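Local coordinates for GTP-binding protein (Thermus thermophilus, PDB 2DBY), which binds GDP as a P-loop GTPase of the YchF/OLA1 subfamily, and probably hydrolyses ATP and associates with the large ribosomal subunit, at residues V40-E48 / L271-Y279; E159-L170 / A188-L198. All blocks are in the same frame, centred on the assembly; numbering follows the deposited sequence. Where two conformers were deposited one is given.

Interaction 1 of 2, residues V40-E48 / L271-Y279; sequences VGVVPLEDE and LQRLARAGY
The side-chain amide of Gln-272 lies against the backbone from Pro-44 to Glu-46 and pairs with it through both polar atoms. NE2 gives a hydrogen bond to Pro-44 O (2.9 Å), which lies close to the amide plane, while OE1 accepts Glu-46 N at 2.9 Å, that donor being tilted from the carbonyl plane. Both bonds are nearly straight. The bend at chi2 (-60°) turns the amide back toward the strand. Over this amide the carboxylate of Glu-46 is stacked, their planes 11° apart; its OE1 forms a salt bridge with Arg-258. Leu-45 splits its two methyls: CD1 sits over the centre of the Tyr-279 ring, a CH-pi contact 3.7 Å from the centroid, and CD2 meets Ala-275 CB and Arg-276 CG. The tyrosine hydroxyl bonds to Thr-286 and Thr-299. Val-43 CG1 reaches Ala-275 CB at 4.0 Å, where alanine's small side chain lets the helix come near the strand. A glutamine suits its place because one neutral group both donates and accepts, so the carbonyl of Pro-44 and the N-H of Glu-46 are both satisfied without burying a charge, amid leucine, valine and alanine contacts.

Interaction 2 of 2, residues E159-L170 / A188-L198; sequences ERLPLLEAAEGL and AVARFLKETPL
Arg-160 and Glu-195 form the charged part of this helix-helix contact. The guanidinium meets the carboxylate end-on, with NH2 2.7 Å from Glu-195 OE2 and NH1 3.0 Å from OE1; a weaker bond joins NH2 to OE1. The two planes are nearly coplanar, 27° apart, and OE2 is met through its syn lone pair. Bends at chi2 and chi3 bring the arginine's end back to its partner although its first bond points away. Glu-195 OE2 also pairs with Arg-146, and Arg-160 NE with Glu-153, so a lysine in place of Arg-160 would probably lose the two-nitrogen grip on Glu-195 and leave Glu-153 without its NE partner.

A second arginine bonds to backbone: Arg-191 NH2 donates to Glu-159 O (3.0 Å), rather bent at 139°. Leu-163 CD1 lies over one face of that guanidinium, towards its rim, while Leu-163 CD2 packs beside Glu-195, so the two methyls of this leucine lie against the guanidinium of Arg-191 and the carboxylate of Glu-195.

The apolar core is a knob-into-hole arrangement, with Phe-192 seated among Leu-163, Ala-166, Ala-167 and Leu-170. Leu-170 CD1 touches Phe-192 CD2 at 3.6 Å, and Ala-167 CB makes an off-centre CH-pi contact with the ring. Small residues suit the crossing: Ala-166 CB comes within 3.5 Å of Ala-188 O, and Ala-188 CB within 3.4 Å of Pro-162 O.

The segments of helices 161-175 and 187-195 cross almost perpendicularly, at -91°, with axes 7.9 Å apart. Long helix 124-156 adjoins both: its Leu-147 and Leu-150 touch Ala-167 and Arg-160, and its Thr-142 and Asp-139 touch Thr-196 and Leu-198 just beyond helix 187-195.

How the interactions relate
The two interactions share no helix or strand, and their centres lie 32 Å apart. Interaction 1 is close to the middle of the chain, where strand 40-44, paired with strand 66-75 in the main sheet, meets helix 270-281; GDP is about 11 Å from the side chain of Leu-271. Interaction 2 is more peripheral, in the helical region, part of it in a predicted coiled coil, away from the nucleotide. In interaction 1 a buried amide sits among apolar side chains and serves main-chain groups; in interaction 2, which covers more surface (651 against 397 Å²), the middle is apolar and the charges lie toward the rim, where a salt bridge adds side-chain to side-chain pairing, though one arginine also bonds to backbone.

Interaction 1 of 2, residues V40-E48 / L271-Y279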
# COMPACT_ATOMS: atom_id res chain seq x y z
N VAL A 40 7.86 -1.77 12.61
CA VAL A 40 6.79 -1.06 11.92
C VAL A 40 7.01 0.46 11.87
O VAL A 40 7.25 1.10 12.90
CB VAL A 40 5.43 -1.34 12.63
CG1 VAL A 40 4.28 -0.67 11.87
CG2 VAL A 40 5.17 -2.87 12.76
N GLY A 41 6.94 1.04 10.67
CA GLY A 41 7.14 2.48 10.58
C GLY A 41 6.39 2.98 9.37
O GLY A 41 5.82 2.18 8.62
N VAL A 42 6.39 4.28 9.16
CA VAL A 42 5.69 4.83 8.00
C VAL A 42 6.59 5.74 7.19
O VAL A 42 7.61 6.23 7.69
CB VAL A 42 4.44 5.63 8.40
CG1 VAL A 42 3.49 4.76 9.21
CG2 VAL A 42 4.83 6.85 9.19
N VAL A 43 6.21 5.95 5.94
CA VAL A 43 6.95 6.84 5.06
C VAL A 43 5.98 7.97 4.70
O VAL A 43 4.95 7.71 4.09
CB VAL A 43 7.38 6.14 3.74
CG1 VAL A 43 8.08 7.16 2.82
CG2 VAL A 43 8.32 4.97 4.03
N PRO A 44 6.27 9.21 5.12
CA PRO A 44 5.38 10.34 4.80
C PRO A 44 5.31 10.43 3.26
O PRO A 44 6.34 10.40 2.58
CB PRO A 44 6.11 11.54 5.41
CG PRO A 44 6.86 10.94 6.58
CD PRO A 44 7.40 9.64 5.96
N LEU A 45 4.10 10.58 2.72
CA LEU A 45 3.87 10.65 1.28
C LEU A 45 3.92 12.11 0.85
O LEU A 45 3.13 12.93 1.32
CB LEU A 45 2.49 10.09 0.94
CG LEU A 45 2.30 8.83 0.11
CD1 LEU A 45 0.83 8.78 -0.34
CD2 LEU A 45 3.23 8.80 -1.10
N GLU A 46 4.85 12.44 -0.03
CA GLU A 46 4.96 13.81 -0.49
C GLU A 46 3.81 14.05 -1.44
O GLU A 46 3.44 13.17 -2.23
CB GLU A 46 6.32 14.01 -1.18
CG GLU A 46 7.43 14.11 -0.15
CD GLU A 46 8.83 14.02 -0.71
OE1 GLU A 46 9.04 14.44 -1.87
OE2 GLU A 46 9.73 13.55 0.02
N ASP A 47 3.22 15.23 -1.37
CA ASP A 47 2.09 15.53 -2.25
C ASP A 47 2.05 17.03 -2.51
O ASP A 47 1.74 17.83 -1.61
CB ASP A 47 0.80 15.04 -1.58
CG ASP A 47 -0.42 15.15 -2.49
OD1 ASP A 47 -1.42 14.45 -2.22
OD2 ASP A 47 -0.40 15.95 -3.46
N GLU A 48 2.40 17.42 -3.74
CA GLU A 48 2.43 18.83 -4.13
C GLU A 48 1.06 19.49 -4.05
O GLU A 48 0.97 20.72 -3.95
CB GLU A 48 2.97 18.97 -5.56
CG GLU A 48 4.47 18.78 -5.68
CD GLU A 48 5.23 19.92 -5.05
OE1 GLU A 48 5.15 21.06 -5.56
OE2 GLU A 48 5.88 19.68 -4.02
N LEU A 271 12.35 5.70 -1.90
CA LEU A 271 11.38 5.52 -0.84
C LEU A 271 10.05 6.10 -1.24
O LEU A 271 9.02 5.51 -0.93
CB LEU A 271 11.83 6.16 0.47
CG LEU A 271 12.94 5.50 1.29
CD1 LEU A 271 12.88 6.15 2.69
CD2 LEU A 271 12.77 4.01 1.39
N GLN A 272 10.05 7.25 -1.93
CA GLN A 272 8.77 7.81 -2.35
C GLN A 272 8.12 6.91 -3.40
O GLN A 272 6.91 6.68 -3.38
CB GLN A 272 8.94 9.24 -2.90
CG GLN A 272 9.13 10.27 -1.80
CD GLN A 272 7.95 10.32 -0.83
OE1 GLN A 272 6.81 10.60 -1.22
NE2 GLN A 272 8.22 10.04 0.44
N ARG A 273 8.92 6.42 -4.34
CA ARG A 273 8.38 5.53 -5.37
C ARG A 273 7.79 4.29 -4.72
O ARG A 273 6.74 3.80 -5.15
CB ARG A 273 9.48 5.09 -6.34
CG ARG A 273 9.98 6.14 -7.30
CD ARG A 273 11.31 5.65 -7.92
NE ARG A 273 11.63 6.29 -9.19
CZ ARG A 273 11.01 6.04 -10.34
NH1 ARG A 273 10.00 5.16 -10.38
NH2 ARG A 273 11.39 6.65 -11.45
N LEU A 274 8.48 3.76 -3.70
CA LEU A 274 7.99 2.56 -3.00
C LEU A 274 6.70 2.89 -2.24
O LEU A 274 5.77 2.11 -2.21
CB LEU A 274 9.06 2.04 -2.02
CG LEU A 274 8.68 0.79 -1.22
CD1 LEU A 274 8.39 -0.39 -2.14
CD2 LEU A 274 9.87 0.46 -0.29
N ALA A 275 6.66 4.06 -1.61
CA ALA A 275 5.47 4.45 -0.88
C ALA A 275 4.27 4.55 -1.84
O ALA A 275 3.16 4.11 -1.52
CB ALA A 275 5.72 5.82 -0.16
N ARG A 276 4.50 5.13 -3.02
CA ARG A 276 3.43 5.27 -4.01
C ARG A 276 3.01 3.90 -4.55
O ARG A 276 1.83 3.69 -4.86
CB ARG A 276 3.89 6.18 -5.17
CG ARG A 276 3.94 7.67 -4.81
CD ARG A 276 4.02 8.58 -6.06
NE ARG A 276 5.17 8.26 -6.91
CZ ARG A 276 5.11 7.50 -8.00
NH1 ARG A 276 3.95 6.98 -8.39
NH2 ARG A 276 6.21 7.24 -8.69
N ALA A 277 3.96 2.98 -4.67
CA ALA A 277 3.64 1.63 -5.15
C ALA A 277 2.83 0.93 -4.05
O ALA A 277 1.89 0.19 -4.34
CB ALA A 277 4.91 0.84 -5.48
N GLY A 278 3.20 1.18 -2.80
CA GLY A 278 2.47 0.57 -1.69
C GLY A 278 1.06 1.13 -1.60
O GLY A 278 0.10 0.41 -1.33
N TYR A 279 0.92 2.43 -1.84
CA TYR A 279 -0.39 3.08 -1.79
C TYR A 279 -1.30 2.39 -2.81
O TYR A 279 -2.45 2.08 -2.52
CB TYR A 279 -0.26 4.57 -2.15
CG TYR A 279 -1.22 5.50 -1.43
CD1 TYR A 279 -1.19 5.62 -0.04
CD2 TYR A 279 -2.10 6.32 -2.15
CE1 TYR A 279 -1.98 6.56 0.62
CE2 TYR A 279 -2.90 7.27 -1.50
CZ TYR A 279 -2.82 7.38 -0.12
OH TYR A 279 -3.56 8.33 0.54

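Interaction 2 of 2, residues E159-L170 / A188-L198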
# COMPACT_ATOMS: atom_id res chain seq x y z
N GLU A 159 -26.38 -20.57 0.55
CA GLU A 159 -25.67 -19.30 0.48
C GLU A 159 -24.16 -19.47 0.57
O GLU A 159 -23.39 -18.56 0.25
CB GLU A 159 -26.14 -18.37 1.60
CG GLU A 159 -26.96 -17.17 1.13
CD GLU A 159 -28.07 -17.54 0.16
OE1 GLU A 159 -27.76 -17.78 -1.03
OE2 GLU A 159 -29.24 -17.59 0.59
N ARG A 160 -23.73 -20.64 1.04
CA ARG A 160 -22.31 -20.92 1.19
C ARG A 160 -21.76 -21.56 -0.09
O ARG A 160 -20.55 -21.59 -0.31
CB ARG A 160 -22.12 -21.90 2.37
CG ARG A 160 -22.70 -21.40 3.70
CD ARG A 160 -21.96 -20.15 4.15
NE ARG A 160 -20.64 -20.48 4.69
CZ ARG A 160 -19.64 -19.61 4.78
NH1 ARG A 160 -19.81 -18.36 4.35
NH2 ARG A 160 -18.48 -19.99 5.30
N LEU A 161 -22.64 -22.04 -0.95
CA LEU A 161 -22.20 -22.71 -2.17
C LEU A 161 -21.24 -21.91 -3.06
O LEU A 161 -20.25 -22.45 -3.59
CB LEU A 161 -23.43 -23.17 -2.95
CG LEU A 161 -23.21 -24.04 -4.19
CD1 LEU A 161 -22.31 -25.22 -3.87
CD2 LEU A 161 -24.55 -24.51 -4.68
N PRO A 162 -21.50 -20.60 -3.25
CA PRO A 162 -20.57 -19.86 -4.11
C PRO A 162 -19.13 -19.86 -3.56
O PRO A 162 -18.16 -19.90 -4.33
CB PRO A 162 -21.17 -18.46 -4.15
CG PRO A 162 -22.65 -18.73 -3.99
CD PRO A 162 -22.70 -19.80 -2.95
N LEU A 163 -18.97 -19.80 -2.24
CA LEU A 163 -17.61 -19.81 -1.70
C LEU A 163 -16.96 -21.17 -1.96
O LEU A 163 -15.77 -21.27 -2.27
CB LEU A 163 -17.64 -19.53 -0.19
CG LEU A 163 -17.82 -18.05 0.18
CD1 LEU A 163 -19.26 -17.61 -0.09
CD2 LEU A 163 -17.47 -17.88 1.65
N LEU A 164 -17.74 -22.24 -1.85
CA LEU A 164 -17.20 -23.57 -2.10
C LEU A 164 -16.72 -23.67 -3.56
O LEU A 164 -15.64 -24.21 -3.83
CB LEU A 164 -18.27 -24.66 -1.85
CG LEU A 164 -17.89 -26.08 -2.23
CD1 LEU A 164 -16.73 -26.59 -1.34
CD2 LEU A 164 -19.11 -26.99 -2.07
N GLU A 165 -17.52 -23.18 -4.51
CA GLU A 165 -17.14 -23.27 -5.92
C GLU A 165 -15.92 -22.41 -6.24
O GLU A 165 -15.06 -22.79 -7.05
CB GLU A 165 -18.33 -22.92 -6.81
CG GLU A 165 -19.55 -23.85 -6.54
CD GLU A 165 -19.15 -25.32 -6.48
OE1 GLU A 165 -18.94 -25.85 -5.35
OE2 GLU A 165 -19.02 -25.96 -7.55
N ALA A 166 -15.82 -21.26 -5.58
CA ALA A 166 -14.65 -20.40 -5.77
C ALA A 166 -13.41 -21.15 -5.24
O ALA A 166 -12.34 -21.16 -5.87
CB ALA A 166 -14.84 -19.10 -5.01
N ALA A 167 -13.56 -21.75 -4.07
CA ALA A 167 -12.46 -22.50 -3.46
C ALA A 167 -12.01 -23.66 -4.39
O ALA A 167 -10.80 -23.92 -4.51
CB ALA A 167 -12.89 -23.05 -2.08
N GLU A 168 -12.96 -24.33 -5.04
CA GLU A 168 -12.61 -25.45 -5.95
C GLU A 168 -11.71 -24.92 -7.06
O GLU A 168 -10.73 -25.56 -7.44
CB GLU A 168 -13.88 -26.03 -6.62
CG GLU A 168 -14.94 -26.70 -5.72
CD GLU A 168 -14.57 -28.10 -5.28
OE1 GLU A 168 -15.45 -28.79 -4.70
OE2 GLU A 168 -13.41 -28.52 -5.51
N GLY A 169 -12.05 -23.73 -7.58
CA GLY A 169 -11.27 -23.15 -8.67
C GLY A 169 -9.90 -22.72 -8.22
O GLY A 169 -8.91 -22.99 -8.88
N LEU A 170 -9.84 -22.05 -7.08
CA LEU A 170 -8.56 -21.60 -6.53
C LEU A 170 -7.68 -22.80 -6.25
O LEU A 170 -6.48 -22.74 -6.44
CB LEU A 170 -8.80 -20.79 -5.24
CG LEU A 170 -9.35 -19.38 -5.53
CD1 LEU A 170 -10.03 -18.80 -4.31
CD2 LEU A 170 -8.20 -18.49 -6.00
N ALA A 188 -18.01 -14.83 -6.78
CA ALA A 188 -17.79 -15.93 -5.84
C ALA A 188 -16.38 -15.89 -5.25
O ALA A 188 -16.20 -16.06 -4.05
CB ALA A 188 -18.03 -17.27 -6.52
N VAL A 189 -15.37 -15.67 -6.10
CA VAL A 189 -14.00 -15.61 -5.61
C VAL A 189 -13.83 -14.43 -4.64
O VAL A 189 -13.16 -14.53 -3.61
CB VAL A 189 -13.02 -15.50 -6.82
CG1 VAL A 189 -11.59 -15.12 -6.34
CG2 VAL A 189 -12.99 -16.85 -7.55
N ALA A 190 -14.46 -13.31 -4.96
CA ALA A 190 -14.35 -12.16 -4.07
C ALA A 190 -14.93 -12.46 -2.69
O ALA A 190 -14.35 -12.07 -1.67
CB ALA A 190 -15.05 -10.96 -4.69
N ARG A 191 -16.08 -13.14 -2.64
CA ARG A 191 -16.69 -13.46 -1.35
C ARG A 191 -15.81 -14.44 -0.57
O ARG A 191 -15.64 -14.33 0.64
CB ARG A 191 -18.08 -14.08 -1.54
CG ARG A 191 -19.11 -13.11 -2.06
CD ARG A 191 -20.46 -13.81 -2.20
NE ARG A 191 -20.90 -14.40 -0.94
CZ ARG A 191 -21.91 -15.26 -0.83
NH1 ARG A 191 -22.57 -15.64 -1.91
NH2 ARG A 191 -22.26 -15.75 0.35
N PHE A 192 -15.24 -15.40 -1.28
CA PHE A 192 -14.39 -16.36 -0.61
C PHE A 192 -13.14 -15.69 -0.01
O PHE A 192 -12.79 -15.93 1.15
CB PHE A 192 -13.95 -17.46 -1.59
CG PHE A 192 -12.96 -18.41 -0.98
CD1 PHE A 192 -13.40 -19.44 -0.15
CD2 PHE A 192 -11.59 -18.22 -1.15
CE1 PHE A 192 -12.50 -20.26 0.51
CE2 PHE A 192 -10.68 -19.03 -0.50
CZ PHE A 192 -11.13 -20.06 0.34
N LEU A 193 -12.48 -14.84 -0.79
CA LEU A 193 -11.24 -14.22 -0.31
C LEU A 193 -11.45 -13.21 0.81
O LEU A 193 -10.54 -12.95 1.60
CB LEU A 193 -10.47 -13.59 -1.48
CG LEU A 193 -9.84 -14.58 -2.48
CD1 LEU A 193 -9.21 -13.84 -3.65
CD2 LEU A 193 -8.79 -15.43 -1.74
N LYS A 194 -12.65 -12.64 0.89
CA LYS A 194 -12.96 -11.70 1.96
C LYS A 194 -13.03 -12.50 3.25
O LYS A 194 -12.51 -12.09 4.28
CB LYS A 194 -14.30 -11.01 1.70
CG LYS A 194 -14.65 -9.93 2.73
CD LYS A 194 -16.05 -9.36 2.48
CE LYS A 194 -16.48 -8.43 3.60
NZ LYS A 194 -17.95 -8.14 3.55
N GLU A 195 -13.64 -13.68 3.18
CA GLU A 195 -13.77 -14.54 4.35
C GLU A 195 -12.47 -15.27 4.69
O GLU A 195 -12.14 -15.44 5.87
CB GLU A 195 -14.88 -15.58 4.14
CG GLU A 195 -14.90 -16.68 5.19
CD GLU A 195 -16.18 -17.51 5.16
OE1 GLU A 195 -17.28 -16.90 5.20
OE2 GLU A 195 -16.09 -18.76 5.10
N THR A 196 -11.74 -15.69 3.66
CA THR A 196 -10.48 -16.44 3.80
C THR A 196 -9.38 -15.74 2.99
O THR A 196 -9.14 -16.06 1.82
CB THR A 196 -10.66 -17.88 3.28
OG1 THR A 196 -11.74 -18.50 4.01
CG2 THR A 196 -9.39 -18.70 3.50
N PRO A 197 -8.70 -14.77 3.61
CA PRO A 197 -7.63 -13.99 2.97
C PRO A 197 -6.36 -14.78 2.73
O PRO A 197 -5.42 -14.71 3.52
CB PRO A 197 -7.40 -12.82 3.95
CG PRO A 197 -8.64 -12.79 4.82
CD PRO A 197 -8.99 -14.27 4.97
N LEU A 198 -6.33 -15.53 1.63
CA LEU A 198 -5.17 -16.35 1.28
C LEU A 198 -3.90 -15.50 1.18
O LEU A 198 -3.94 -14.36 0.72
CB LEU A 198 -5.40 -17.06 -0.06
CG LEU A 198 -6.54 -18.08 -0.04
CD1 LEU A 198 -6.63 -18.74 -1.43
CD2 LEU A 198 -6.30 -19.13 1.05